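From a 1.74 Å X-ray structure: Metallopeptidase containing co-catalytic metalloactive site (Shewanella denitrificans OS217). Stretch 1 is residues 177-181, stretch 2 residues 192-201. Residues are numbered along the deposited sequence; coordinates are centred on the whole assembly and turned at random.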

# COMPACT_ATOMS: atom_id res chain seq x y z
N GLU A 177 8.70 10.00 -12.42
CA GLU A 177 7.47 9.68 -13.12
C GLU A 177 6.74 8.57 -12.38
O GLU A 177 7.36 7.84 -11.59
CB GLU A 177 7.80 9.21 -14.54
CG GLU A 177 8.27 10.31 -15.49
CD GLU A 177 9.03 9.74 -16.67
OE1 GLU A 177 9.69 8.67 -16.52
OE2 GLU A 177 8.99 10.37 -17.75
N THR A 178 5.43 8.47 -12.60
CA THR A 178 4.61 7.48 -11.93
C THR A 178 4.13 6.29 -12.80
O THR A 178 4.08 6.33 -14.05
CB THR A 178 3.39 8.18 -11.30
OG1 THR A 178 2.76 7.32 -10.35
CG2 THR A 178 2.37 8.59 -12.41
N TYR A 179 3.75 5.21 -12.10
CA TYR A 179 3.22 4.07 -12.83
C TYR A 179 2.49 3.18 -11.84
O TYR A 179 2.50 3.47 -10.66
CB TYR A 179 4.32 3.31 -13.62
CG TYR A 179 5.43 2.76 -12.78
CD1 TYR A 179 6.48 3.57 -12.37
CD2 TYR A 179 5.44 1.41 -12.41
CE1 TYR A 179 7.52 3.06 -11.59
CE2 TYR A 179 6.50 0.89 -11.67
CZ TYR A 179 7.53 1.72 -11.25
OH TYR A 179 8.55 1.19 -10.48
N VAL A 180 1.83 2.17 -12.38
CA VAL A 180 1.04 1.26 -11.61
C VAL A 180 1.24 -0.17 -12.11
O VAL A 180 1.22 -0.43 -13.32
CB VAL A 180 -0.45 1.62 -11.66
CG1 VAL A 180 -1.04 1.51 -13.12
CG2 VAL A 180 -1.18 0.69 -10.75
N TYR A 181 1.44 -1.11 -11.20
CA TYR A 181 1.33 -2.53 -11.54
C TYR A 181 -0.13 -2.93 -11.42
O TYR A 181 -0.77 -2.57 -10.45
CB TYR A 181 2.07 -3.37 -10.53
CG TYR A 181 3.56 -3.24 -10.51
CD1 TYR A 181 4.19 -2.27 -9.74
CD2 TYR A 181 4.34 -4.13 -11.22
CE1 TYR A 181 5.55 -2.19 -9.71
CE2 TYR A 181 5.69 -4.07 -11.18
CZ TYR A 181 6.31 -3.11 -10.43
OH TYR A 181 7.70 -3.06 -10.44
N PHE A 192 -10.41 -0.71 -14.32
CA PHE A 192 -9.72 -0.76 -13.01
C PHE A 192 -8.33 -0.13 -13.12
O PHE A 192 -8.00 0.82 -12.39
CB PHE A 192 -9.68 -2.20 -12.46
CG PHE A 192 -8.86 -2.36 -11.23
CD1 PHE A 192 -9.33 -1.95 -10.00
CD2 PHE A 192 -7.59 -2.93 -11.29
CE1 PHE A 192 -8.53 -2.08 -8.83
CE2 PHE A 192 -6.83 -3.07 -10.16
CZ PHE A 192 -7.32 -2.63 -8.90
N SER A 193 -7.53 -0.70 -14.03
CA SER A 193 -6.09 -0.34 -14.19
C SER A 193 -5.96 1.11 -14.69
O SER A 193 -5.16 1.89 -14.18
CB SER A 193 -5.39 -1.27 -15.20
OG SER A 193 -5.52 -2.64 -14.87
N LEU A 194 -6.77 1.46 -15.67
CA LEU A 194 -6.65 2.73 -16.35
C LEU A 194 -7.16 3.91 -15.50
O LEU A 194 -6.58 4.99 -15.54
CB LEU A 194 -7.33 2.66 -17.72
CG LEU A 194 -6.79 1.60 -18.70
CD1 LEU A 194 -7.51 1.62 -20.02
CD2 LEU A 194 -5.27 1.76 -18.89
N GLY A 195 -8.19 3.66 -14.69
CA GLY A 195 -8.66 4.60 -13.67
C GLY A 195 -7.60 4.93 -12.63
O GLY A 195 -7.40 6.09 -12.26
N LEU A 196 -6.88 3.91 -12.16
CA LEU A 196 -5.76 4.12 -11.24
C LEU A 196 -4.62 4.88 -11.89
O LEU A 196 -4.08 5.80 -11.32
CB LEU A 196 -5.25 2.79 -10.68
CG LEU A 196 -6.20 2.16 -9.64
CD1 LEU A 196 -5.86 0.69 -9.35
CD2 LEU A 196 -6.22 2.98 -8.35
N ARG A 197 -4.27 4.48 -13.09
CA ARG A 197 -3.26 5.20 -13.81
C ARG A 197 -3.63 6.67 -13.96
O ARG A 197 -2.83 7.56 -13.65
CB ARG A 197 -3.07 4.61 -15.17
CG ARG A 197 -2.10 5.44 -15.96
CD ARG A 197 -2.16 5.09 -17.35
NE ARG A 197 -3.41 5.49 -17.95
CZ ARG A 197 -3.83 4.98 -19.10
NH1 ARG A 197 -3.10 4.07 -19.72
NH2 ARG A 197 -4.99 5.38 -19.60
N ASP A 198 -4.84 6.92 -14.47
CA ASP A 198 -5.35 8.28 -14.59
C ASP A 198 -5.32 9.09 -13.27
O ASP A 198 -4.93 10.26 -13.30
CB ASP A 198 -6.75 8.24 -15.19
CG ASP A 198 -6.75 7.74 -16.66
OD1 ASP A 198 -5.66 7.65 -17.29
OD2 ASP A 198 -7.86 7.45 -17.20
N ALA A 199 -5.69 8.48 -12.13
CA ALA A 199 -5.60 9.16 -10.81
C ALA A 199 -4.18 9.61 -10.44
O ALA A 199 -3.97 10.73 -9.97
CB ALA A 199 -6.14 8.28 -9.71
N LEU A 200 -3.21 8.72 -10.64
CA LEU A 200 -1.81 8.98 -10.42
C LEU A 200 -1.32 10.03 -11.40
O LEU A 200 -0.60 10.94 -11.02
CB LEU A 200 -1.03 7.67 -10.58
CG LEU A 200 -1.27 6.69 -9.45
CD1 LEU A 200 -0.71 5.31 -9.77
CD2 LEU A 200 -0.62 7.30 -8.27
N GLY A 201 -1.78 9.92 -12.65
CA GLY A 201 -1.46 10.88 -13.72
C GLY A 201 -1.91 12.34 -13.52
O GLY A 201 -1.39 13.24 -14.16

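A strand that includes Tyr179 to Tyr181 lies against a helix that runs through residues 192-201, the two nearly antiparallel: their N-to-C directions differ by 152° and their axes approach to 8.1 Å. The register follows from this, since Thr178 lies nearest Leu200 and Val180 nearest Arg197, so that moving forward along one chain means moving back along the other. The helix satisfies its own backbone, as in Arg197 N to Ser193 O (2.9 Å) and Gly201 N to Arg197 O (2.8 Å). No hydrogen bond crosses between the stretches; they meet by van der Waals packing over a modest 242 Å² of buried surface.

The alternation of an extended chain selects the residues that meet the helix. Thr178 and Val180 point their CA-to-CB bonds toward it, while that of Tyr179 between them points away. Leu200 answers from the helix. Its CD1 lies 4.2 Å from Val180 CB, an apolar pairing of two branched side chains, and the same CD1 comes 3.8 Å from Tyr179 O, so Tyr179 takes part through its backbone. Val180, compact and beta-branched, suits an extended strand; its CG1 reaches the helix backbone at Ser193 O (4.3 Å) and also Arg197 CB (4.2 Å).

Thr178 presents both polar and apolar atoms. Its OG1 sits 3.8 Å from Leu200 CB, a contact without a hydrogen bond, but the hydroxyl is satisfied elsewhere in the structure, which lets it be buried beside a hydrocarbon. Its methyl, CG2, lies 4.4 Å from Gly201 N; a CB at Gly201 would point sideways and be crowded by Arg197 O, 3.2 Å away.

Arg197 divides its chemistry along its length: the aliphatic base touches Val180, whereas the end leads away and NE forms a salt bridge with Asp198 OD1 (3.2 Å).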